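Local coordinates for protein glycogen synthase (Cyanobacterium sp. CLg1, PDB 6GNF) that is a bacterial glycogen synthase of the starch synthase family, probably with the two-domain GT-B architecture, and holds ADP and a glycan in its pockets, at residues Ser35-Leu40 with Lys118-Pro123; Thr29-Tyr34 with Thr60-Phe65; Phe65-Asp70 with Val108-Thr113. One frame throughout, in Å; residues are numbered along the deposited sequence.

How the contacts relate
All three contacts fall in the range of the starch synthase catalytic domain family. Contacts 1 and 2 are buried, and contact 3 is partly buried nearer the surface. Contact 1 lines the bound glycan and ADP, so its apolar touch is bordered by polar ligand groups. Contact 2 sets the loop 29-34 against strand 57-63 and mixes a small apolar pair with backbone contacts of Thr29 and a bridging water. Thr29 and Glu30 of contact 2 hydrogen-bond to Tyr121 and Thr37 of contact 1. Contact 3 continues along the chain through the shared Phe65, whose ring also touches Leu120 of contact 1. Contacts 2 and 3 both reach one sulfate ion.

Contact 1. Residues Ser35-Leu40 with Lys118-Pro123; sequences SKTGGL and KKLYGP. With ADP (adenosine-5'-diphosphate), chain F; GLC (alpha-D-glucopyranose), chain D; AC1 (4,6-dideoxy-4-{[(1S,4R,5S,6S)-4,5,6-trihydroxy-3-(hydroxymethyl)cyclohex-2-en-1-yl]amino}-alpha-D-glucopyranose), chain B.
Thr37 points its methyl group at two side chains of 118-123. CG2 lies 3.8 Å from Leu120 CD2 and also 3.8 Å from Tyr121 CE2. It meets the tyrosine ring obliquely. The first torsion of Thr37 (chi1 70°) puts OG1 between the backbone N and the carbonyl carbon, while CG2 lies anti to the carbonyl carbon. The methyl thus serves the protein contact and the hydroxyl serves the sugar. OG1 accepts a hydrogen bond from O6 of the glucose GLC at 2.7 Å, and it is also hydrogen-bonded to Glu30 OE2. The Tyr121 ring is sandwiched. Leu120 CB sits over the centre of one face, and GLC C2 lies 3.9 Å above the opposite face, toward the rim. Thr37 OG1 lies at the ring edge, in its plane. The tyrosine OH is held by Thr29 and Glu30, which should limit rotation of the ring. Further along the loop, Gly39 N donates to ADP O2B at 2.7 Å. The contact therefore combines an apolar patch with hydroxyls fixed by Glu30 and Thr29. This chemistry suits a glycan site, where the tyrosine face packs on the sugar and the threonine hydroxyl bonds to it.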
loop_
_atom_site.group_PDB
_atom_site.type_symbol
_atom_site.label_atom_id
_atom_site.label_comp_id
_atom_site.label_asym_id
_atom_site.label_seq_id
_atom_site.Cartn_x
_atom_site.Cartn_y
_atom_site.Cartn_z
ATOM N N SER A 35 -9.541 -8.424 -1.421
ATOM C CA SER A 35 -8.147 -8.782 -1.512
ATOM C C SER A 35 -7.302 -7.620 -0.983
ATOM O O SER A 35 -7.539 -6.468 -1.346
ATOM C CB SER A 35 -7.813 -9.090 -2.982
ATOM O OG SER A 35 -8.149 -8.017 -3.843
ATOM N N LYS A 36 -6.286 -7.921 -0.184
ATOM C CA LYS A 36 -5.527 -6.899 0.519
ATOM C C LYS A 36 -4.333 -7.522 1.220
ATOM O O LYS A 36 -4.479 -8.515 1.917
ATOM C CB LYS A 36 -6.422 -6.246 1.564
ATOM C CG LYS A 36 -5.714 -5.316 2.561
ATOM C CD LYS A 36 -6.656 -4.249 3.132
ATOM C CE LYS A 36 -6.561 -4.071 4.648
ATOM N NZ LYS A 36 -5.265 -3.498 5.098
ATOM N N THR A 37 -3.158 -6.933 1.008
ATOM C CA THR A 37 -1.908 -7.313 1.683
ATOM C C THR A 37 -1.357 -6.072 2.412
ATOM O O THR A 37 -0.298 -6.122 3.040
ATOM C CB THR A 37 -0.841 -7.794 0.666
ATOM O OG1 THR A 37 -0.364 -6.688 -0.136
ATOM C CG2 THR A 37 -1.384 -8.907 -0.236
ATOM N N GLY A 38 -2.076 -4.961 2.275
ATOM C CA GLY A 38 -1.583 -3.684 2.768
ATOM C C GLY A 38 -2.410 -2.502 2.278
ATOM O O GLY A 38 -3.560 -2.656 1.891
ATOM N N GLY A 39 -1.771 -1.337 2.223
ATOM C CA GLY A 39 -2.440 -0.090 1.907
ATOM C C GLY A 39 -2.991 0.042 0.509
ATOM O O GLY A 39 -3.927 0.802 0.302
ATOM N N LEU A 40 -2.413 -0.652 -0.468
ATOM C CA LEU A 40 -2.915 -0.575 -1.837
ATOM C C LEU A 40 -4.406 -0.900 -1.904
ATOM O O LEU A 40 -5.189 -0.180 -2.513
ATOM C CB LEU A 40 -2.145 -1.534 -2.749
ATOM C CG LEU A 40 -2.713 -1.748 -4.157
ATOM C CD1 LEU A 40 -2.788 -0.433 -4.927
ATOM C CD2 LEU A 40 -1.862 -2.744 -4.908
ATOM N N LYS A 118 -4.881 -14.908 0.691
ATOM C CA LYS A 118 -3.498 -15.186 1.081
ATOM C C LYS A 118 -2.712 -15.593 -0.153
ATOM O O LYS A 118 -3.277 -16.160 -1.098
ATOM C CB LYS A 118 -3.426 -16.305 2.130
ATOM C CG LYS A 118 -4.650 -16.422 3.026
ATOM C CD LYS A 118 -4.359 -17.175 4.312
ATOM C CE LYS A 118 -3.744 -16.261 5.359
ATOM N NZ LYS A 118 -3.721 -16.917 6.690
ATOM N N LYS A 119 -1.416 -15.286 -0.150
ATOM C CA LYS A 119 -0.510 -15.707 -1.222
ATOM C C LYS A 119 -0.953 -15.196 -2.599
ATOM O O LYS A 119 -1.078 -15.962 -3.562
ATOM C CB LYS A 119 -0.356 -17.233 -1.213
ATOM C CG LYS A 119 0.198 -17.766 0.101
ATOM C CD LYS A 119 -0.122 -19.234 0.302
ATOM C CE LYS A 119 0.222 -19.663 1.717
ATOM N NZ LYS A 119 -0.102 -21.096 1.964
ATOM N N LEU A 120 -1.200 -13.891 -2.665
ATOM C CA LEU A 120 -1.513 -13.209 -3.918
ATOM C C LEU A 120 -0.307 -13.192 -4.877
ATOM O O LEU A 120 -0.464 -13.424 -6.076
ATOM C CB LEU A 120 -1.977 -11.764 -3.660
ATOM C CG LEU A 120 -3.442 -11.527 -3.265
ATOM C CD1 LEU A 120 -3.852 -12.294 -2.012
ATOM C CD2 LEU A 120 -3.683 -10.037 -3.081
ATOM N N TYR A 121 0.888 -12.925 -4.340
ATOM C CA TYR A 121 2.091 -12.704 -5.163
ATOM C C TYR A 121 3.074 -13.881 -5.177
ATOM O O TYR A 121 3.923 -13.965 -6.068
ATOM C CB TYR A 121 2.807 -11.422 -4.715
ATOM C CG TYR A 121 1.883 -10.227 -4.697
ATOM C CD1 TYR A 121 1.378 -9.688 -5.879
ATOM C CD2 TYR A 121 1.481 -9.652 -3.500
ATOM C CE1 TYR A 121 0.504 -8.608 -5.866
ATOM C CE2 TYR A 121 0.618 -8.569 -3.482
ATOM C CZ TYR A 121 0.129 -8.054 -4.664
ATOM O OH TYR A 121 -0.729 -6.980 -4.617
ATOM N N GLY A 122 2.965 -14.780 -4.201
ATOM C CA GLY A 122 3.804 -15.979 -4.150
ATOM C C GLY A 122 3.454 -16.887 -2.981
ATOM O O GLY A 122 2.638 -16.527 -2.139
ATOM N N PRO A 123 4.069 -18.080 -2.922
ATOM C CA PRO A 123 3.772 -19.045 -1.854
ATOM C C PRO A 123 4.348 -18.661 -0.473
ATOM O O PRO A 123 3.635 -18.736 0.529
ATOM C CB PRO A 123 4.392 -20.350 -2.376
ATOM C CG PRO A 123 5.468 -19.929 -3.316
ATOM C CD PRO A 123 5.081 -18.585 -3.871
HETATM P PB ADP F . 1.856 -0.823 3.757
HETATM O O1B ADP F . 3.180 -0.243 3.332
HETATM O O2B ADP F . 0.747 -0.565 2.775
HETATM O O3B ADP F . 1.954 -2.235 4.269
HETATM P PA ADP F . 0.246 1.089 5.193
HETATM O O1A ADP F . 0.083 1.951 3.949
HETATM O O2A ADP F . 0.369 1.724 6.572
HETATM O O3A ADP F . 1.502 0.074 5.052
HETATM O "O5'" ADP F . -0.982 0.039 5.253
HETATM C "C5'" ADP F . -0.889 -1.185 5.991
HETATM C "C4'" ADP F . -2.275 -1.507 6.535
HETATM O "O4'" ADP F . -2.363 -2.845 7.031
HETATM C "C3'" ADP F . -2.614 -0.596 7.696
HETATM O "O3'" ADP F . -3.972 -0.171 7.534
HETATM C "C2'" ADP F . -2.414 -1.450 8.927
HETATM O "O2'" ADP F . -3.371 -1.071 9.911
HETATM C "C1'" ADP F . -2.628 -2.871 8.434
HETATM N N9 ADP F . -1.759 -3.922 9.031
HETATM C C8 ADP F . -0.447 -4.124 8.782
HETATM N N7 ADP F . 0.026 -5.198 9.471
HETATM C C5 ADP F . -1.003 -5.710 10.170
HETATM C C6 ADP F . -1.215 -6.836 11.102
HETATM N N6 ADP F . -0.205 -7.661 11.441
HETATM N N1 ADP F . -2.452 -7.018 11.612
HETATM C C2 ADP F . -3.481 -6.213 11.301
HETATM N N3 ADP F . -3.356 -5.172 10.458
HETATM C C4 ADP F . -2.174 -4.873 9.869
HETATM C C1 GLC D . 5.246 -8.242 -3.375
HETATM C C2 GLC D . 4.615 -7.446 -4.528
HETATM C C3 GLC D . 4.409 -5.997 -4.096
HETATM C C4 GLC D . 3.571 -5.949 -2.820
HETATM C C5 GLC D . 4.300 -6.740 -1.726
HETATM C C6 GLC D . 3.601 -6.709 -0.358
HETATM O O2 GLC D . 5.453 -7.465 -5.688
HETATM O O3 GLC D . 3.788 -5.228 -5.126
HETATM O O4 GLC D . 3.393 -4.573 -2.465
HETATM O O5 GLC D . 4.467 -8.095 -2.174
HETATM O O6 GLC D . 2.293 -7.300 -0.403
HETATM C C1 AC1 B . 2.030 -4.168 -2.335
HETATM O O2 AC1 B . 2.353 -2.906 -4.393
HETATM C C2 AC1 B . 1.825 -2.834 -3.053
HETATM C C4A AC1 B . 1.262 3.348 0.881
HETATM C C3 AC1 B . 2.457 -1.671 -2.285
HETATM O O3 AC1 B . 2.052 -0.465 -2.939
HETATM C C4 AC1 B . 2.037 -1.670 -0.798
HETATM N N4A AC1 B . 2.606 -0.565 0.008
HETATM C C5 AC1 B . 2.412 -3.046 -0.228
HETATM O O5 AC1 B . 1.705 -4.069 -0.940
HETATM C C6 AC1 B . 2.072 -3.200 1.246
HETATM C C1B AC1 B . 2.455 0.865 -0.273
HETATM C C2B AC1 B . 3.231 1.810 0.691
HETATM O O2B AC1 B . 4.093 1.126 1.594
HETATM C C3B AC1 B . 2.395 2.680 1.603
HETATM O O3B AC1 B . 3.217 3.712 2.145
HETATM O O4 AC1 B . 0.447 3.957 1.888
HETATM C C5B AC1 B . 0.469 2.345 0.084
HETATM C C7B AC1 B . 0.993 1.223 -0.382
HETATM C C6B AC1 B . -0.959 2.659 -0.232
HETATM O O6B AC1 B . -0.961 3.888 -0.961
#

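Contact 2. Residues Thr29-Tyr34 with Thr60-Phe65; sequences TEVAPY and TVAPRF. With SO4 (sulfate ion), chain G.
The loop 29-34 runs across strand 57-63, with Thr29 to Val31 directed about 110° from Thr60 to Phe65, and the nearest CA atoms are those of Thr29 and Ala62, 5.2 Å apart. Val31 is the main side chain from the loop. Its CG2 branch meets Ala62 CB at 4.0 Å and lies 3.9 Å from Thr60 OG1. CG1 is anti to the backbone N (chi1 -179°), which leaves CG2 as the branch turned to the strand. The Thr60 hydroxyl has its polar partner in His101.

Thr29 makes its contact through the backbone. Its CA rests 3.9 Å from Pro63 CD. Its carbonyl O lies in the plane of the Phe65 ring, at the edge, 3.3 Å from CE2. One face of the same ring is covered by Pro63 CB, 3.5 Å above it and toward the rim. A water joins the two segments. It donates to Pro63 O at 2.8 Å and, more weakly, to Thr29 O. The Thr29 hydroxyl hydrogen-bonds to Tyr121 OH.

Arg64 is the centre of an inverse gamma turn. Its extended chain carries the guanidinium away from the loop to a sulfate that probably came with the crystallisation solution. Two N-H groups hold the ion. NH1 donates almost straight (175°) to sulfate O2, which lies at the guanidinium edge, in plane, and NH2 donates to O4. NH1 also forms a salt bridge with Asp105.

Around the contact, helix 39-54 lies against the loop, where Leu40 touches Thr29 and Thr44 touches Val31. Strand 99-105 pairs with the strand at Thr60 and packs Trp103 on Val31 and Ala62. Helix 132-144 meets Thr29 through Phe136 and Pro63 through Leu139.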
loop_
_atom_site.group_PDB
_atom_site.type_symbol
_atom_site.label_atom_id
_atom_site.label_comp_id
_atom_site.label_asym_id
_atom_site.label_seq_id
_atom_site.Cartn_x
_atom_site.Cartn_y
_atom_site.Cartn_z
ATOM N N THR A 29 -4.108 -5.310 -8.399
ATOM C CA THR A 29 -4.113 -6.672 -7.870
ATOM C C THR A 29 -4.932 -6.790 -6.590
ATOM O O THR A 29 -5.241 -7.892 -6.180
ATOM C CB THR A 29 -2.682 -7.135 -7.560
ATOM O OG1 THR A 29 -2.011 -6.094 -6.834
ATOM C CG2 THR A 29 -1.934 -7.373 -8.830
ATOM N N GLU A 30 -5.239 -5.659 -5.950
ATOM C CA GLU A 30 -5.874 -5.665 -4.638
ATOM C C GLU A 30 -7.041 -4.697 -4.596
ATOM O O GLU A 30 -6.902 -3.551 -5.009
ATOM C CB GLU A 30 -4.886 -5.201 -3.573
ATOM C CG GLU A 30 -3.855 -6.219 -3.151
ATOM C CD GLU A 30 -2.903 -5.678 -2.090
ATOM O OE1 GLU A 30 -3.318 -4.881 -1.209
ATOM O OE2 GLU A 30 -1.718 -6.069 -2.153
ATOM N N VAL A 31 -8.158 -5.144 -4.027
ATOM C CA VAL A 31 -9.285 -4.262 -3.702
ATOM C C VAL A 31 -9.878 -4.712 -2.369
ATOM O O VAL A 31 -10.495 -5.766 -2.287
ATOM C CB VAL A 31 -10.403 -4.304 -4.777
ATOM C CG1 VAL A 31 -11.524 -3.345 -4.404
ATOM C CG2 VAL A 31 -9.859 -3.960 -6.152
ATOM N N ALA A 32 -9.674 -3.921 -1.324
ATOM C CA ALA A 32 -10.239 -4.250 -0.021
ATOM C C ALA A 32 -11.756 -4.151 -0.101
ATOM O O ALA A 32 -12.282 -3.364 -0.880
ATOM C CB ALA A 32 -9.711 -3.301 1.053
ATOM N N PRO A 33 -12.473 -4.961 0.698
ATOM C CA PRO A 33 -11.976 -5.972 1.629
ATOM C C PRO A 33 -11.805 -7.356 0.991
ATOM O O PRO A 33 -11.475 -8.310 1.664
ATOM C CB PRO A 33 -13.067 -6.005 2.698
ATOM C CG PRO A 33 -14.326 -5.703 1.943
ATOM C CD PRO A 33 -13.942 -4.856 0.756
ATOM N N TYR A 34 -11.917 -7.448 -0.323
ATOM C CA TYR A 34 -11.901 -8.740 -1.009
ATOM C C TYR A 34 -10.471 -9.292 -1.037
ATOM O O TYR A 34 -10.223 -10.466 -0.774
ATOM C CB TYR A 34 -12.379 -8.550 -2.446
ATOM C CG TYR A 34 -13.764 -7.948 -2.585
ATOM C CD1 TYR A 34 -14.891 -8.770 -2.647
ATOM C CD2 TYR A 34 -13.952 -6.564 -2.677
ATOM C CE1 TYR A 34 -16.161 -8.238 -2.783
ATOM C CE2 TYR A 34 -15.217 -6.023 -2.810
ATOM C CZ TYR A 34 -16.323 -6.863 -2.864
ATOM O OH TYR A 34 -17.609 -6.370 -3.006
ATOM N N THR A 60 -13.622 -0.974 -10.624
ATOM C CA THR A 60 -12.308 -1.543 -10.376
ATOM C C THR A 60 -12.237 -2.868 -11.117
ATOM O O THR A 60 -13.256 -3.548 -11.323
ATOM C CB THR A 60 -12.032 -1.804 -8.882
ATOM O OG1 THR A 60 -12.881 -2.873 -8.435
ATOM C CG2 THR A 60 -12.254 -0.532 -8.055
ATOM N N VAL A 61 -11.033 -3.206 -11.561
ATOM C CA VAL A 61 -10.763 -4.488 -12.186
ATOM C C VAL A 61 -9.588 -5.117 -11.476
ATOM O O VAL A 61 -8.537 -4.480 -11.339
ATOM C CB VAL A 61 -10.391 -4.340 -13.677
ATOM C CG1 VAL A 61 -10.185 -5.708 -14.305
ATOM C CG2 VAL A 61 -11.464 -3.567 -14.421
ATOM N N ALA A 62 -9.763 -6.367 -11.047
ATOM C CA ALA A 62 -8.708 -7.074 -10.339
ATOM C C ALA A 62 -8.908 -8.567 -10.508
ATOM O O ALA A 62 -9.974 -9.004 -10.932
ATOM C CB ALA A 62 -8.742 -6.704 -8.874
ATOM N N PRO A 63 -7.895 -9.368 -10.159
ATOM C CA PRO A 63 -8.051 -10.820 -10.310
ATOM C C PRO A 63 -9.048 -11.413 -9.335
ATOM O O PRO A 63 -9.192 -10.923 -8.216
ATOM C CB PRO A 63 -6.648 -11.360 -10.006
ATOM C CG PRO A 63 -5.736 -10.205 -10.267
ATOM C CD PRO A 63 -6.506 -8.999 -9.829
ATOM N N ARG A 64 -9.739 -12.463 -9.754
ATOM C CA ARG A 64 -10.642 -13.200 -8.869
ATOM C C ARG A 64 -9.847 -14.271 -8.121
ATOM O O ARG A 64 -9.757 -15.416 -8.545
ATOM C CB ARG A 64 -11.784 -13.821 -9.680
ATOM C CG ARG A 64 -12.883 -14.469 -8.854
ATOM C CD ARG A 64 -13.957 -14.998 -9.784
ATOM N NE ARG A 64 -15.046 -15.641 -9.070
ATOM C CZ ARG A 64 -15.371 -16.928 -9.136
ATOM N NH1 ARG A 64 -14.700 -17.790 -9.886
ATOM N NH2 ARG A 64 -16.398 -17.358 -8.425
ATOM N N PHE A 65 -9.258 -13.879 -6.999
ATOM C CA PHE A 65 -8.421 -14.778 -6.201
ATOM C C PHE A 65 -9.249 -15.746 -5.393
ATOM O O PHE A 65 -8.773 -16.828 -5.060
ATOM C CB PHE A 65 -7.500 -13.985 -5.275
ATOM C CG PHE A 65 -6.414 -13.234 -5.995
ATOM C CD1 PHE A 65 -5.472 -13.916 -6.758
ATOM C CD2 PHE A 65 -6.315 -11.859 -5.896
ATOM C CE1 PHE A 65 -4.466 -13.230 -7.418
ATOM C CE2 PHE A 65 -5.307 -11.169 -6.552
ATOM C CZ PHE A 65 -4.384 -11.860 -7.312
HETATM S S SO4 G . -17.048 -20.971 -10.302
HETATM O O1 SO4 G . -17.424 -21.028 -11.738
HETATM O O2 SO4 G . -15.596 -20.718 -10.121
HETATM O O3 SO4 G . -17.372 -22.279 -9.693
HETATM O O4 SO4 G . -17.822 -19.904 -9.626
HETATM O O HOH W 1 -8.346 -9.004 -6.321
#

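Contact 3. Residues Phe65-Asp70 with Val108-Thr113; sequences FDQYED and VYLSKT. With SO4 (sulfate ion), chain G.
Phe65 packs its ring on Tyr109, and this is the apolar side-chain pair of the contact. Phe65 CE1 comes to 4.2 Å from Tyr109 CD1, and it approaches the tyrosine ring obliquely. Leu110 ends helix 107-110 and lays its CD1 methyl on the backbone of Phe65 and Asp66. CG is anti to the backbone N (chi1 -169°), and this brings CD1 to 3.7 Å from Asp66 CA. The same methyl lies 4.0 Å from Gln67 CG, where the two side chains cross at about a right angle.

Contacts with backbone oxygen form a second kind. Leu110 CD1 lies 3.6 Å from Phe65 O. In the other direction, Tyr109 O lies near the plane of the Phe65 ring, at its edge, 3.5 Å from CD1.

The polar ends have partners outside the two segments. Gln67 NE2 makes a weak hydrogen bond to sulfate O2 at 2.9 Å. Asp66 OD2 hydrogen-bonds to Asn117 N, and Tyr109 OH hydrogen-bonds to the Arg135 carbonyl in helix 132-144.

The two segments are therefore held together by van der Waals packing. The polar ends of Asp66 and Tyr109 are satisfied by other parts of the fold, whereas Gln67 turns to the sulfate. Arg64 and Arg90 share the ion with Gln67, which probably makes the spot favourable to an anion.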
loop_
_atom_site.group_PDB
_atom_site.type_symbol
_atom_site.label_atom_id
_atom_site.label_comp_id
_atom_site.label_asym_id
_atom_site.label_seq_id
_atom_site.Cartn_x
_atom_site.Cartn_y
_atom_site.Cartn_z
ATOM N N PHE A 65 -9.258 -13.879 -6.999
ATOM C CA PHE A 65 -8.421 -14.778 -6.201
ATOM C C PHE A 65 -9.249 -15.746 -5.393
ATOM O O PHE A 65 -8.773 -16.828 -5.060
ATOM C CB PHE A 65 -7.500 -13.985 -5.275
ATOM C CG PHE A 65 -6.414 -13.234 -5.995
ATOM C CD1 PHE A 65 -5.472 -13.916 -6.758
ATOM C CD2 PHE A 65 -6.315 -11.859 -5.896
ATOM C CE1 PHE A 65 -4.466 -13.230 -7.418
ATOM C CE2 PHE A 65 -5.307 -11.169 -6.552
ATOM C CZ PHE A 65 -4.384 -11.860 -7.312
ATOM N N ASP A 66 -10.479 -15.352 -5.069
ATOM C CA ASP A 66 -11.424 -16.217 -4.367
ATOM C C ASP A 66 -12.805 -16.126 -4.982
ATOM O O ASP A 66 -13.078 -15.249 -5.790
ATOM C CB ASP A 66 -11.497 -15.827 -2.886
ATOM C CG ASP A 66 -10.237 -16.197 -2.128
ATOM O OD1 ASP A 66 -10.213 -17.335 -1.613
ATOM O OD2 ASP A 66 -9.267 -15.401 -2.092
ATOM N N GLN A 67 -13.673 -17.052 -4.599
ATOM C CA GLN A 67 -15.035 -17.061 -5.094
ATOM C C GLN A 67 -15.888 -16.110 -4.271
ATOM O O GLN A 67 -16.653 -16.551 -3.425
ATOM C CB GLN A 67 -15.586 -18.485 -5.050
ATOM C CG GLN A 67 -14.772 -19.439 -5.899
ATOM C CD GLN A 67 -15.404 -20.804 -6.006
ATOM O OE1 GLN A 67 -15.667 -21.451 -5.001
ATOM N NE2 GLN A 67 -15.641 -21.260 -7.235
ATOM N N TYR A 68 -15.780 -14.813 -4.551
ATOM C CA TYR A 68 -16.442 -13.790 -3.737
ATOM C C TYR A 68 -17.946 -13.962 -3.817
ATOM O O TYR A 68 -18.493 -14.062 -4.912
ATOM C CB TYR A 68 -16.046 -12.390 -4.198
ATOM C CG TYR A 68 -14.548 -12.201 -4.301
ATOM C CD1 TYR A 68 -13.725 -12.465 -3.218
ATOM C CD2 TYR A 68 -13.958 -11.767 -5.485
ATOM C CE1 TYR A 68 -12.352 -12.297 -3.301
ATOM C CE2 TYR A 68 -12.589 -11.602 -5.578
ATOM C CZ TYR A 68 -11.789 -11.866 -4.482
ATOM O OH TYR A 68 -10.425 -11.694 -4.595
ATOM N N GLU A 69 -18.602 -13.984 -2.662
ATOM C CA GLU A 69 -20.017 -14.363 -2.584
ATOM C C GLU A 69 -20.973 -13.399 -3.272
ATOM O O GLU A 69 -21.985 -13.822 -3.808
ATOM C CB GLU A 69 -20.447 -14.527 -1.126
ATOM C CG GLU A 69 -19.884 -15.777 -0.468
ATOM C CD GLU A 69 -20.703 -16.234 0.721
ATOM O OE1 GLU A 69 -21.305 -17.330 0.647
ATOM O OE2 GLU A 69 -20.759 -15.495 1.728
ATOM N N ASP A 70 -20.637 -12.115 -3.284
ATOM C CA ASP A 70 -21.510 -11.099 -3.863
ATOM C C ASP A 70 -21.275 -10.869 -5.369
ATOM O O ASP A 70 -21.878 -9.971 -5.955
ATOM C CB ASP A 70 -21.365 -9.774 -3.099
ATOM C CG ASP A 70 -19.960 -9.193 -3.174
ATOM O OD1 ASP A 70 -19.057 -9.909 -3.642
ATOM O OD2 ASP A 70 -19.762 -8.057 -2.687
ATOM N N VAL A 108 -5.265 -19.652 -13.043
ATOM C CA VAL A 108 -4.005 -19.224 -12.448
ATOM C C VAL A 108 -4.191 -18.214 -11.328
ATOM O O VAL A 108 -3.230 -17.938 -10.625
ATOM C CB VAL A 108 -3.010 -18.627 -13.485
ATOM C CG1 VAL A 108 -2.787 -19.595 -14.631
ATOM C CG2 VAL A 108 -3.482 -17.276 -14.012
ATOM N N TYR A 109 -5.379 -17.614 -11.212
ATOM C CA TYR A 109 -5.670 -16.723 -10.095
ATOM C C TYR A 109 -6.354 -17.459 -8.957
ATOM O O TYR A 109 -5.991 -17.265 -7.801
ATOM C CB TYR A 109 -6.555 -15.556 -10.521
ATOM C CG TYR A 109 -5.994 -14.684 -11.605
ATOM C CD1 TYR A 109 -4.699 -14.186 -11.535
ATOM C CD2 TYR A 109 -6.772 -14.321 -12.697
ATOM C CE1 TYR A 109 -4.189 -13.380 -12.533
ATOM C CE2 TYR A 109 -6.270 -13.512 -13.695
ATOM C CZ TYR A 109 -4.974 -13.045 -13.606
ATOM O OH TYR A 109 -4.472 -12.253 -14.599
ATOM N N LEU A 110 -7.338 -18.292 -9.281
ATOM C CA LEU A 110 -8.190 -18.886 -8.258
ATOM C C LEU A 110 -7.505 -20.025 -7.528
ATOM O O LEU A 110 -7.488 -20.068 -6.295
ATOM C CB LEU A 110 -9.482 -19.408 -8.888
ATOM C CG LEU A 110 -10.599 -19.817 -7.932
ATOM C CD1 LEU A 110 -11.116 -18.615 -7.168
ATOM C CD2 LEU A 110 -11.729 -20.485 -8.700
ATOM N N SER A 111 -6.935 -20.939 -8.304
ATOM C CA SER A 111 -6.459 -22.222 -7.787
ATOM C C SER A 111 -4.988 -22.238 -7.322
ATOM O O SER A 111 -4.405 -23.322 -7.162
ATOM C CB SER A 111 -6.683 -23.303 -8.855
ATOM O OG SER A 111 -5.920 -23.009 -10.014
ATOM N N LYS A 112 -4.400 -21.063 -7.075
ATOM C CA LYS A 112 -3.049 -20.989 -6.494
ATOM C C LYS A 112 -3.019 -21.557 -5.066
ATOM O O LYS A 112 -2.086 -22.276 -4.682
ATOM C CB LYS A 112 -2.525 -19.548 -6.500
ATOM C CG LYS A 112 -2.138 -19.041 -7.878
ATOM C CD LYS A 112 -0.963 -19.818 -8.458
ATOM C CE LYS A 112 -0.370 -19.130 -9.678
ATOM N NZ LYS A 112 0.847 -19.832 -10.170
ATOM N N THR A 113 -4.062 -21.251 -4.297
ATOM C CA THR A 113 -4.206 -21.759 -2.939
ATOM C C THR A 113 -5.699 -21.829 -2.579
ATOM O O THR A 113 -6.486 -20.993 -3.041
ATOM C CB THR A 113 -3.424 -20.875 -1.928
ATOM O OG1 THR A 113 -3.528 -21.430 -0.609
ATOM C CG2 THR A 113 -3.939 -19.426 -1.924
HETATM S S SO4 G . -17.048 -20.971 -10.302
HETATM O O1 SO4 G . -17.424 -21.028 -11.738
HETATM O O2 SO4 G . -15.596 -20.718 -10.121
HETATM O O3 SO4 G . -17.372 -22.279 -9.693
HETATM O O4 SO4 G . -17.822 -19.904 -9.626
#